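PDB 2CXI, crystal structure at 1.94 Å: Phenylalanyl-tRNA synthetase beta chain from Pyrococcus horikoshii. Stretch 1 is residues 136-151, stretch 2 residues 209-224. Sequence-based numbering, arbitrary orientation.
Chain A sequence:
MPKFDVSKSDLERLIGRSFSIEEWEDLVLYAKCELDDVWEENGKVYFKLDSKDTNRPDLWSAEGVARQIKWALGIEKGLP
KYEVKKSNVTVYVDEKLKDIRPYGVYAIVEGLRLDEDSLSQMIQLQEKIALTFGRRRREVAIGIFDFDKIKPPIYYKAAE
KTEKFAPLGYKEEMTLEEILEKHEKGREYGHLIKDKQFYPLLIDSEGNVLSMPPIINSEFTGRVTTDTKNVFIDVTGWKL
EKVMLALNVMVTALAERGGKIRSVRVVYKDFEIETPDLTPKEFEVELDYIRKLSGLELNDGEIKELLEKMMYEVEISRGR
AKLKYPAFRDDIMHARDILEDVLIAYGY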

ATOM      1  N   ARG A 136     -10.697  28.592  25.483  1.00 19.26           N
ATOM      2  CA  ARG A 136      -9.262  28.729  25.574  1.00 21.13           C
ATOM      3  C   ARG A 136      -8.601  27.394  25.128  1.00 19.37           C
ATOM      4  O   ARG A 136      -7.705  26.865  25.818  1.00 19.19           O
ATOM      5  CB  ARG A 136      -8.851  29.143  26.999  1.00 20.54           C
ATOM      6  CG  ARG A 136      -9.360  30.536  27.452  1.00 23.07           C
ATOM      7  CD  ARG A 136      -8.822  30.886  28.828  1.00 25.94           C
ATOM      8  NE  ARG A 136      -9.493  30.058  29.844  1.00 34.82           N
ATOM      9  CZ  ARG A 136      -9.277  30.144  31.154  1.00 41.88           C
ATOM     10  NH1 ARG A 136      -8.375  31.021  31.637  1.00 42.48           N
ATOM     11  NH2 ARG A 136      -9.961  29.363  31.990  1.00 42.57           N
ATOM     12  N   ARG A 137      -9.112  26.848  24.013  1.00 18.09           N
ATOM     13  CA  ARG A 137      -8.531  25.676  23.310  1.00 16.68           C
ATOM     14  C   ARG A 137      -8.963  24.315  23.904  1.00 16.02           C
ATOM     15  O   ARG A 137      -8.763  23.278  23.279  1.00 14.02           O
ATOM     16  CB  ARG A 137      -7.003  25.743  23.329  1.00 16.47           C
ATOM     17  CG  ARG A 137      -6.353  26.862  22.540  1.00 15.68           C
ATOM     18  CD  ARG A 137      -4.869  26.515  22.252  1.00 17.98           C
ATOM     19  NE  ARG A 137      -4.138  27.608  21.598  1.00 16.66           N
ATOM     20  CZ  ARG A 137      -2.831  27.567  21.319  1.00 20.31           C
ATOM     21  NH1 ARG A 137      -2.119  26.496  21.641  1.00 18.54           N
ATOM     22  NH2 ARG A 137      -2.226  28.614  20.726  1.00 19.01           N
ATOM     23  N   ARG A 138      -9.520  24.307  25.119  1.00 16.89           N
ATOM     24  CA  ARG A 138      -9.820  22.985  25.730  1.00 17.29           C
ATOM     25  C   ARG A 138     -10.879  22.261  24.944  1.00 16.16           C
ATOM     26  O   ARG A 138     -10.749  21.068  24.679  1.00 16.12           O
ATOM     27  CB  ARG A 138     -10.263  23.096  27.192  1.00 18.01           C
ATOM     28  CG  ARG A 138     -10.329  21.735  27.831  1.00 18.78           C
ATOM     29  CD  ARG A 138     -10.867  21.684  29.306  1.00 21.39           C
ATOM     30  NE  ARG A 138     -11.337  20.321  29.421  1.00 25.63           N
ATOM     31  CZ  ARG A 138     -12.552  19.922  29.094  1.00 25.31           C
ATOM     32  NH1 ARG A 138     -13.474  20.800  28.684  1.00 22.97           N
ATOM     33  NH2 ARG A 138     -12.830  18.626  29.167  1.00 23.24           N
ATOM     34  N   GLU A 139     -11.937  22.991  24.555  1.00 16.02           N
ATOM     35  CA  GLU A 139     -13.055  22.383  23.825  1.00 18.16           C
ATOM     36  C   GLU A 139     -12.805  22.272  22.318  1.00 16.48           C
ATOM     37  O   GLU A 139     -13.314  21.349  21.695  1.00 15.87           O
ATOM     38  CB  GLU A 139     -14.391  23.112  24.123  1.00 17.47           C
ATOM     39  CG  GLU A 139     -14.813  22.882  25.565  1.00 21.10           C
ATOM     40  CD  GLU A 139     -16.037  23.679  25.992  1.00 27.02           C
ATOM     41  OE1 GLU A 139     -16.149  23.966  27.226  1.00 36.92           O
ATOM     42  OE2 GLU A 139     -16.928  23.993  25.132  1.00 35.73           O
ATOM     43  N   VAL A 140     -12.057  23.231  21.757  1.00 16.06           N
ATOM     44  CA  VAL A 140     -11.751  23.267  20.320  1.00 16.00           C
ATOM     45  C   VAL A 140     -10.386  23.890  20.134  1.00 16.03           C
ATOM     46  O   VAL A 140     -10.149  25.047  20.566  1.00 15.06           O
ATOM     47  CB  VAL A 140     -12.787  24.113  19.486  1.00 15.92           C
ATOM     48  CG1 VAL A 140     -12.333  24.189  17.996  1.00 15.00           C
ATOM     49  CG2 VAL A 140     -14.158  23.529  19.551  1.00 17.96           C
ATOM     50  N   ALA A 141      -9.473  23.128  19.519  1.00 15.53           N
ATOM     51  CA  ALA A 141      -8.156  23.653  19.110  1.00 16.15           C
ATOM     52  C   ALA A 141      -7.992  23.356  17.617  1.00 16.41           C
ATOM     53  O   ALA A 141      -8.361  22.266  17.166  1.00 15.28           O
ATOM     54  CB  ALA A 141      -7.020  22.985  19.942  1.00 15.39           C
ATOM     55  N   ILE A 142      -7.509  24.328  16.857  1.00 14.96           N
ATOM     56  CA  ILE A 142      -7.437  24.197  15.400  1.00 15.47           C
ATOM     57  C   ILE A 142      -5.998  24.287  14.994  1.00 15.91           C
ATOM     58  O   ILE A 142      -5.289  25.250  15.346  1.00 13.65           O
ATOM     59  CB  ILE A 142      -8.272  25.313  14.671  1.00 15.77           C
ATOM     60  CG1 ILE A 142      -9.749  25.190  15.071  1.00 13.93           C
ATOM     61  CG2 ILE A 142      -8.066  25.275  13.091  1.00 13.47           C
ATOM     62  CD1 ILE A 142     -10.575  26.524  14.859  1.00 16.50           C
ATOM     63  N   GLY A 143      -5.575  23.301  14.222  1.00 15.46           N
ATOM     64  CA  GLY A 143      -4.272  23.379  13.530  1.00 15.85           C
ATOM     65  C   GLY A 143      -4.445  23.534  12.006  1.00 15.87           C
ATOM     66  O   GLY A 143      -5.400  22.978  11.399  1.00 14.22           O
ATOM     67  N   ILE A 144      -3.525  24.280  11.392  1.00 14.34           N
ATOM     68  CA  ILE A 144      -3.478  24.395   9.921  1.00 16.03           C
ATOM     69  C   ILE A 144      -2.070  24.115   9.431  1.00 15.89           C
ATOM     70  O   ILE A 144      -1.083  24.535  10.057  1.00 15.66           O
ATOM     71  CB  ILE A 144      -3.954  25.775   9.457  1.00 16.15           C
ATOM     72  CG1 ILE A 144      -5.412  25.992   9.869  1.00 16.63           C
ATOM     73  CG2 ILE A 144      -3.914  25.857   7.953  1.00 19.95           C
ATOM     74  CD1 ILE A 144      -5.806  27.475   9.806  1.00 24.00           C
ATOM     75  N   PHE A 145      -1.992  23.396   8.313  1.00 16.42           N
ATOM     76  CA  PHE A 145      -0.738  22.834   7.802  1.00 15.04           C
ATOM     77  C   PHE A 145      -0.703  22.898   6.287  1.00 16.21           C
ATOM     78  O   PHE A 145      -1.740  22.829   5.638  1.00 14.83           O
ATOM     79  CB  PHE A 145      -0.539  21.379   8.288  1.00 15.08           C
ATOM     80  CG  PHE A 145      -0.603  21.242   9.803  1.00 14.98           C
ATOM     81  CD1 PHE A 145      -1.816  20.960  10.431  1.00 15.61           C
ATOM     82  CD2 PHE A 145       0.529  21.518  10.600  1.00 18.07           C
ATOM     83  CE1 PHE A 145      -1.907  20.885  11.844  1.00 13.40           C
ATOM     84  CE2 PHE A 145       0.457  21.441  12.002  1.00 14.13           C
ATOM     85  CZ  PHE A 145      -0.758  21.107  12.616  1.00 11.27           C
ATOM     86  N   ASP A 146       0.500  22.996   5.731  1.00 16.25           N
ATOM     87  CA  ASP A 146       0.665  22.858   4.294  1.00 17.60           C
ATOM     88  C   ASP A 146       0.638  21.379   3.899  1.00 17.20           C
ATOM     89  O   ASP A 146       1.578  20.598   4.207  1.00 17.46           O
ATOM     90  CB  ASP A 146       1.999  23.506   3.872  1.00 17.07           C
ATOM     91  CG  ASP A 146       2.121  23.686   2.352  1.00 20.57           C
ATOM     92  OD1 ASP A 146       1.629  22.838   1.572  1.00 20.38           O
ATOM     93  OD2 ASP A 146       2.647  24.709   1.877  1.00 20.47           O
ATOM     94  N   PHE A 147      -0.437  20.987   3.223  1.00 17.19           N
ATOM     95  CA  PHE A 147      -0.670  19.581   2.868  1.00 16.96           C
ATOM     96  C   PHE A 147       0.442  18.980   1.985  1.00 18.18           C
ATOM     97  O   PHE A 147       0.795  17.780   2.111  1.00 15.28           O
ATOM     98  CB  PHE A 147      -2.035  19.409   2.204  1.00 16.83           C
ATOM     99  CG  PHE A 147      -2.317  17.975   1.775  1.00 18.94           C
ATOM    100  CD1 PHE A 147      -2.506  16.992   2.725  1.00 18.29           C
ATOM    101  CD2 PHE A 147      -2.337  17.625   0.420  1.00 23.31           C
ATOM    102  CE1 PHE A 147      -2.752  15.624   2.354  1.00 19.36           C
ATOM    103  CE2 PHE A 147      -2.583  16.271   0.027  1.00 24.44           C
ATOM    104  CZ  PHE A 147      -2.807  15.288   1.028  1.00 18.45           C
ATOM    105  N   ASP A 148       1.018  19.829   1.140  1.00 18.43           N
ATOM    106  CA  ASP A 148       2.114  19.413   0.243  1.00 20.40           C
ATOM    107  C   ASP A 148       3.371  19.057   1.005  1.00 20.32           C
ATOM    108  O   ASP A 148       4.251  18.435   0.458  1.00 20.65           O
ATOM    109  CB  ASP A 148       2.421  20.520  -0.761  1.00 20.72           C
ATOM    110  CG  ASP A 148       1.294  20.735  -1.720  1.00 23.89           C
ATOM    111  OD1 ASP A 148       0.433  19.842  -1.841  1.00 27.60           O
ATOM    112  OD2 ASP A 148       1.214  21.760  -2.412  1.00 29.77           O
ATOM    113  N   LYS A 149       3.424  19.438   2.279  1.00 20.32           N
ATOM    114  CA  LYS A 149       4.617  19.251   3.089  1.00 20.22           C
ATOM    115  C   LYS A 149       4.487  18.070   4.048  1.00 20.37           C
ATOM    116  O   LYS A 149       5.397  17.814   4.864  1.00 20.93           O
ATOM    117  CB  LYS A 149       4.942  20.538   3.853  1.00 18.97           C
ATOM    118  CG  LYS A 149       5.386  21.724   2.910  1.00 20.96           C
ATOM    119  CD  LYS A 149       5.864  22.916   3.765  1.00 21.33           C
ATOM    120  CE  LYS A 149       5.845  24.215   2.985  1.00 24.10           C
ATOM    121  NZ  LYS A 149       5.839  25.422   3.865  1.00 22.96           N
ATOM    122  N   ILE A 150       3.365  17.356   3.995  1.00 19.75           N
ATOM    123  CA  ILE A 150       3.205  16.211   4.933  1.00 19.23           C
ATOM    124  C   ILE A 150       2.968  14.935   4.143  1.00 18.95           C
ATOM    125  O   ILE A 150       2.566  15.014   2.996  1.00 19.59           O
ATOM    126  CB  ILE A 150       2.074  16.469   5.976  1.00 18.83           C
ATOM    127  CG1 ILE A 150       0.696  16.474   5.272  1.00 18.38           C
ATOM    128  CG2 ILE A 150       2.432  17.749   6.847  1.00 19.96           C
ATOM    129  CD1 ILE A 150      -0.568  16.675   6.198  1.00 20.91           C
ATOM    130  N   LYS A 151       3.230  13.780   4.754  1.00 19.28           N
ATOM    131  CA  LYS A 151       3.038  12.498   4.078  1.00 19.81           C
ATOM    132  C   LYS A 151       1.967  11.671   4.781  1.00 17.80           C
ATOM    133  O   LYS A 151       2.209  11.098   5.848  1.00 17.27           O
ATOM    134  CB  LYS A 151       4.350  11.717   3.973  1.00 19.78           C
ATOM    135  CG  LYS A 151       4.243  10.465   3.080  1.00 23.39           C
ATOM    136  CD  LYS A 151       5.604   9.705   3.072  1.00 23.42           C
ATOM    137  CE  LYS A 151       5.616   8.601   2.046  1.00 27.67           C
ATOM    138  NZ  LYS A 151       7.041   8.094   1.794  1.00 35.24           N
TER
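Stretch 2, residues 209-224: VLSMPPIINSEFTGRV

Stretch 2 (Val209 to Val224) folds against the strand of stretch 1 that runs through Ala141 to Asp146, and the two bury 718 Å² between them, both sides summed. It opens with a strand, 209-212, turns through the cis peptide bond before Pro214, returns as a short strand at 216-217, and ends in a loop, 218-224, that bends through Gly222 (phi 68°, psi 30°). The turn is held by the backbone bonds from Ile215 N to Met212 O (2.7 Å) and Met212 N to Ile216 O (2.9 Å), and farther along the two arms Ser218 N reaches Leu210 O at 2.9 Å; Met212 is modelled as selenomethionine. The CA atoms of the two stretches come nearest at two places, Ala141 CA to Pro214 CA at 5.6 Å and Asp146 CA to Gly222 CA at 4.7 Å, so the turn of stretch 2 lies by the start of the strand and its closing loop by the end.

Phe145, with 109 Å² covered, is the centre of the contact. Its CA-to-CB bond points away overall, yet with chi1 near -55° (m) and chi2 near 92° the ring lies among residues of the first strand and the closing loop. Leu210, itself chi1 m and chi2 p, covers one face: its CD2 stands 3.8 Å from the ring centroid, 14° off the normal, a CH-pi contact, while Leu210 CB is 3.7 Å from Phe145 CE2. At the ring edge, Ser211 CB approaches Phe145 CZ to 3.7 Å. Leu210 also meets Ile150, whose CG2 is 4.0 Å from Leu210 CG, and so bridges the strand and the residue that follows the 3-10 segment.

Gly222, with 66 Å² covered, makes the closest backbone approach. Asp146 N donates to Gly222 O at 2.8 Å and 165°, nearly straight, and the same oxygen lies 3.2 Å from Phe145 CA in a CA-H...O contact. The phi of 68° by itself favours glycine, and a CB here would come tight against Ile150 CG2 (3.1 Å) and Phe145 CB (3.4 Å). A water accepts from Gly222 N at 3.1 Å and donates to Lys149 O at 2.8 Å, tying the loop to the 3-10 segment. Beyond the glycine, Lys149 NZ donates to Arg223 O at a short 2.5 Å, and Val224 packs its CG2 on Ile144 CG2 at 3.7 Å.

Pro214, with 67 Å² covered, anchors the other end. Its CB rests 3.6 Å from Ala141 CB, a small apolar contact, and its carbonyl is taken up by an arginine: Arg137 NH1 donates to Pro214 O at 3.1 Å and to Ile215 O at 2.9 Å. Both oxygens sit at the edge of the guanidinium, near its plane, where N-H groups can reach them. Between the two ends a second water links the stretches, donating to Ile144 O at 2.9 Å and accepting from Asn217 ND2 at 3.1 Å.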

ATOM      1  N   VAL A 209       6.391  15.168  13.033  1.00 18.96           N
ATOM      2  CA  VAL A 209       5.348  15.674  13.932  1.00 17.92           C
ATOM      3  C   VAL A 209       4.865  17.009  13.421  1.00 17.25           C
ATOM      4  O   VAL A 209       5.634  18.008  13.356  1.00 16.19           O
ATOM      5  CB  VAL A 209       5.874  15.820  15.386  1.00 17.63           C
ATOM      6  CG1 VAL A 209       4.813  16.486  16.297  1.00 18.55           C
ATOM      7  CG2 VAL A 209       6.315  14.474  15.941  1.00 17.89           C
ATOM      8  N   LEU A 210       3.580  17.016  13.074  1.00 17.32           N
ATOM      9  CA  LEU A 210       2.844  18.231  12.754  1.00 16.37           C
ATOM     10  C   LEU A 210       2.657  19.141  13.963  1.00 16.65           C
ATOM     11  O   LEU A 210       2.940  20.337  13.875  1.00 17.29           O
ATOM     12  CB  LEU A 210       1.469  17.870  12.150  1.00 15.30           C
ATOM     13  CG  LEU A 210       1.441  17.542  10.666  1.00 14.86           C
ATOM     14  CD1 LEU A 210       2.081  16.135  10.439  1.00 13.00           C
ATOM     15  CD2 LEU A 210      -0.036  17.570  10.217  1.00 12.81           C
ATOM     16  N   SER A 211       2.179  18.580  15.078  1.00 16.08           N
ATOM     17  CA  SER A 211       1.850  19.376  16.251  1.00 16.38           C
ATOM     18  C   SER A 211       1.641  18.473  17.459  1.00 17.09           C
ATOM     19  O   SER A 211       1.539  17.240  17.325  1.00 15.77           O
ATOM     20  CB  SER A 211       0.559  20.177  15.965  1.00 16.18           C
ATOM     21  OG  SER A 211      -0.574  19.290  15.936  1.00 14.06           O
HETATM   22  N   MSE A 212       1.585  19.082  18.646  1.00 17.47           N
HETATM   23  CA  MSE A 212       1.058  18.403  19.806  1.00 19.73           C
HETATM   24  C   MSE A 212      -0.224  19.109  20.255  1.00 17.55           C
HETATM   25  O   MSE A 212      -0.136  20.108  20.989  1.00 16.49           O
HETATM   26  CB  MSE A 212       2.114  18.429  20.934  1.00 18.79           C
HETATM   27  CG  MSE A 212       1.580  17.968  22.268  1.00 20.10           C
HETATM   28 SE   MSE A 212       3.005  17.771  23.660  1.00 32.22          SE
HETATM   29  CE  MSE A 212       3.783  19.444  23.568  1.00 15.36           C
ATOM     30  N   PRO A 213      -1.419  18.676  19.790  1.00 17.50           N
ATOM     31  CA  PRO A 213      -2.664  19.326  20.264  1.00 16.57           C
ATOM     32  C   PRO A 213      -2.829  19.195  21.795  1.00 16.52           C
ATOM     33  O   PRO A 213      -2.443  18.160  22.375  1.00 17.24           O
ATOM     34  CB  PRO A 213      -3.764  18.568  19.528  1.00 16.62           C
ATOM     35  CG  PRO A 213      -3.082  18.027  18.270  1.00 16.30           C
ATOM     36  CD  PRO A 213      -1.686  17.627  18.794  1.00 16.66           C
ATOM     37  N   PRO A 214      -3.369  20.205  22.471  1.00 16.92           N
ATOM     38  CA  PRO A 214      -3.745  21.505  21.910  1.00 16.57           C
ATOM     39  C   PRO A 214      -2.716  22.581  22.242  1.00 17.08           C
ATOM     40  O   PRO A 214      -3.089  23.734  22.541  1.00 17.28           O
ATOM     41  CB  PRO A 214      -5.038  21.815  22.695  1.00 15.92           C
ATOM     42  CG  PRO A 214      -4.731  21.272  24.105  1.00 16.05           C
ATOM     43  CD  PRO A 214      -3.776  20.086  23.886  1.00 16.47           C
ATOM     44  N   ILE A 215      -1.437  22.216  22.181  1.00 18.11           N
ATOM     45  CA  ILE A 215      -0.334  23.012  22.740  1.00 18.09           C
ATOM     46  C   ILE A 215       0.396  23.874  21.698  1.00 18.04           C
ATOM     47  O   ILE A 215       0.367  25.096  21.784  1.00 20.37           O
ATOM     48  CB  ILE A 215       0.667  22.079  23.482  1.00 17.68           C
ATOM     49  CG1 ILE A 215      -0.054  21.235  24.572  1.00 17.69           C
ATOM     50  CG2 ILE A 215       1.877  22.906  24.076  1.00 17.74           C
ATOM     51  CD1 ILE A 215      -0.818  22.077  25.687  1.00 17.52           C
ATOM     52  N   ILE A 216       1.003  23.251  20.689  1.00 17.65           N
ATOM     53  CA  ILE A 216       1.839  23.985  19.731  1.00 17.95           C
ATOM     54  C   ILE A 216       2.077  23.136  18.485  1.00 17.90           C
ATOM     55  O   ILE A 216       2.154  21.902  18.572  1.00 17.03           O
ATOM     56  CB  ILE A 216       3.225  24.345  20.397  1.00 17.90           C
ATOM     57  CG1 ILE A 216       4.017  25.390  19.580  1.00 15.71           C
ATOM     58  CG2 ILE A 216       4.039  23.073  20.775  1.00 17.79           C
ATOM     59  CD1 ILE A 216       3.334  26.757  19.596  1.00 20.85           C
ATOM     60  N   ASN A 217       2.227  23.821  17.356  1.00 18.11           N
ATOM     61  CA  ASN A 217       2.651  23.220  16.111  1.00 19.19           C
ATOM     62  C   ASN A 217       4.182  23.081  16.017  1.00 19.33           C
ATOM     63  O   ASN A 217       4.943  23.676  16.819  1.00 19.69           O
ATOM     64  CB  ASN A 217       2.064  23.991  14.886  1.00 18.60           C
ATOM     65  CG  ASN A 217       2.374  25.493  14.902  1.00 21.45           C
ATOM     66  OD1 ASN A 217       2.509  26.120  15.972  1.00 20.34           O
ATOM     67  ND2 ASN A 217       2.433  26.090  13.716  1.00 22.75           N
ATOM     68  N   SER A 218       4.643  22.325  15.030  1.00 19.17           N
ATOM     69  CA  SER A 218       6.070  22.171  14.867  1.00 20.95           C
ATOM     70  C   SER A 218       6.715  23.343  14.099  1.00 20.57           C
ATOM     71  O   SER A 218       6.060  24.065  13.310  1.00 20.07           O
ATOM     72  CB  SER A 218       6.373  20.864  14.176  1.00 21.87           C
ATOM     73  OG  SER A 218       6.069  21.011  12.823  1.00 24.49           O
ATOM     74  N   GLU A 219       8.008  23.528  14.352  1.00 21.18           N
ATOM     75  CA  GLU A 219       8.822  24.513  13.619  1.00 20.81           C
ATOM     76  C   GLU A 219       9.035  24.134  12.126  1.00 20.87           C
ATOM     77  O   GLU A 219       9.025  25.000  11.241  1.00 19.80           O
ATOM     78  CB  GLU A 219      10.187  24.668  14.326  1.00 22.01           C
ATOM     79  CG  GLU A 219      11.153  25.606  13.603  1.00 22.98           C
ATOM     80  CD  GLU A 219      10.738  27.080  13.623  1.00 27.13           C
ATOM     81  OE1 GLU A 219       9.774  27.511  14.286  1.00 25.84           O
ATOM     82  OE2 GLU A 219      11.413  27.852  12.945  1.00 32.56           O
ATOM     83  N   PHE A 220       9.222  22.853  11.851  1.00 19.92           N
ATOM     84  CA  PHE A 220       9.674  22.434  10.522  1.00 21.05           C
ATOM     85  C   PHE A 220       8.712  21.612   9.687  1.00 20.98           C
ATOM     86  O   PHE A 220       8.913  21.476   8.470  1.00 21.33           O
ATOM     87  CB  PHE A 220      10.947  21.618  10.663  1.00 22.60           C
ATOM     88  CG  PHE A 220      12.092  22.394  11.267  1.00 23.21           C
ATOM     89  CD1 PHE A 220      12.762  23.359  10.521  1.00 24.57           C
ATOM     90  CD2 PHE A 220      12.492  22.157  12.599  1.00 24.28           C
ATOM     91  CE1 PHE A 220      13.833  24.095  11.085  1.00 25.76           C
ATOM     92  CE2 PHE A 220      13.561  22.886  13.171  1.00 25.73           C
ATOM     93  CZ  PHE A 220      14.229  23.842  12.403  1.00 25.46           C
ATOM     94  N   THR A 221       7.686  21.059  10.323  1.00 18.54           N
ATOM     95  CA  THR A 221       6.770  20.180   9.583  1.00 18.32           C
ATOM     96  C   THR A 221       5.454  20.845   9.223  1.00 17.71           C
ATOM     97  O   THR A 221       4.674  21.212  10.127  1.00 17.95           O
ATOM     98  CB  THR A 221       6.502  18.905  10.398  1.00 18.86           C
ATOM     99  OG1 THR A 221       7.741  18.224  10.582  1.00 18.31           O
ATOM    100  CG2 THR A 221       5.658  17.889   9.558  1.00 16.87           C
ATOM    101  N   GLY A 222       5.198  20.941   7.912  1.00 17.04           N
ATOM    102  CA  GLY A 222       3.929  21.434   7.374  1.00 18.16           C
ATOM    103  C   GLY A 222       3.628  22.905   7.594  1.00 18.34           C
ATOM    104  O   GLY A 222       2.448  23.303   7.687  1.00 18.43           O
ATOM    105  N   ARG A 223       4.667  23.744   7.666  1.00 18.32           N
ATOM    106  CA  ARG A 223       4.439  25.194   7.856  1.00 18.75           C
ATOM    107  C   ARG A 223       3.663  25.858   6.726  1.00 19.30           C
ATOM    108  O   ARG A 223       3.936  25.625   5.546  1.00 20.36           O
ATOM    109  CB  ARG A 223       5.775  25.910   8.094  1.00 18.36           C
ATOM    110  CG  ARG A 223       6.421  25.445   9.387  1.00 20.04           C
ATOM    111  CD  ARG A 223       5.817  26.064  10.648  1.00 19.12           C
ATOM    112  NE  ARG A 223       5.822  27.535  10.651  1.00 20.16           N
ATOM    113  CZ  ARG A 223       6.886  28.283  10.913  1.00 24.21           C
ATOM    114  NH1 ARG A 223       8.056  27.729  11.174  1.00 23.53           N
ATOM    115  NH2 ARG A 223       6.773  29.604  10.915  1.00 27.43           N
ATOM    116  N   VAL A 224       2.640  26.629   7.087  1.00 19.66           N
ATOM    117  CA  VAL A 224       1.850  27.394   6.126  1.00 18.59           C
ATOM    118  C   VAL A 224       2.511  28.760   5.858  1.00 19.16           C
ATOM    119  O   VAL A 224       2.840  29.502   6.779  1.00 17.38           O
ATOM    120  CB  VAL A 224       0.396  27.652   6.625  1.00 18.82           C
ATOM    121  CG1 VAL A 224      -0.429  28.391   5.573  1.00 16.46           C
ATOM    122  CG2 VAL A 224      -0.320  26.333   7.008  1.00 16.05           C
TER
HETATM  123  O   HOH W   1       1.614  24.704  11.093  1.00 13.83           O
HETATM  124  O   HOH W   2       7.276  19.450   6.183  1.00 27.25           O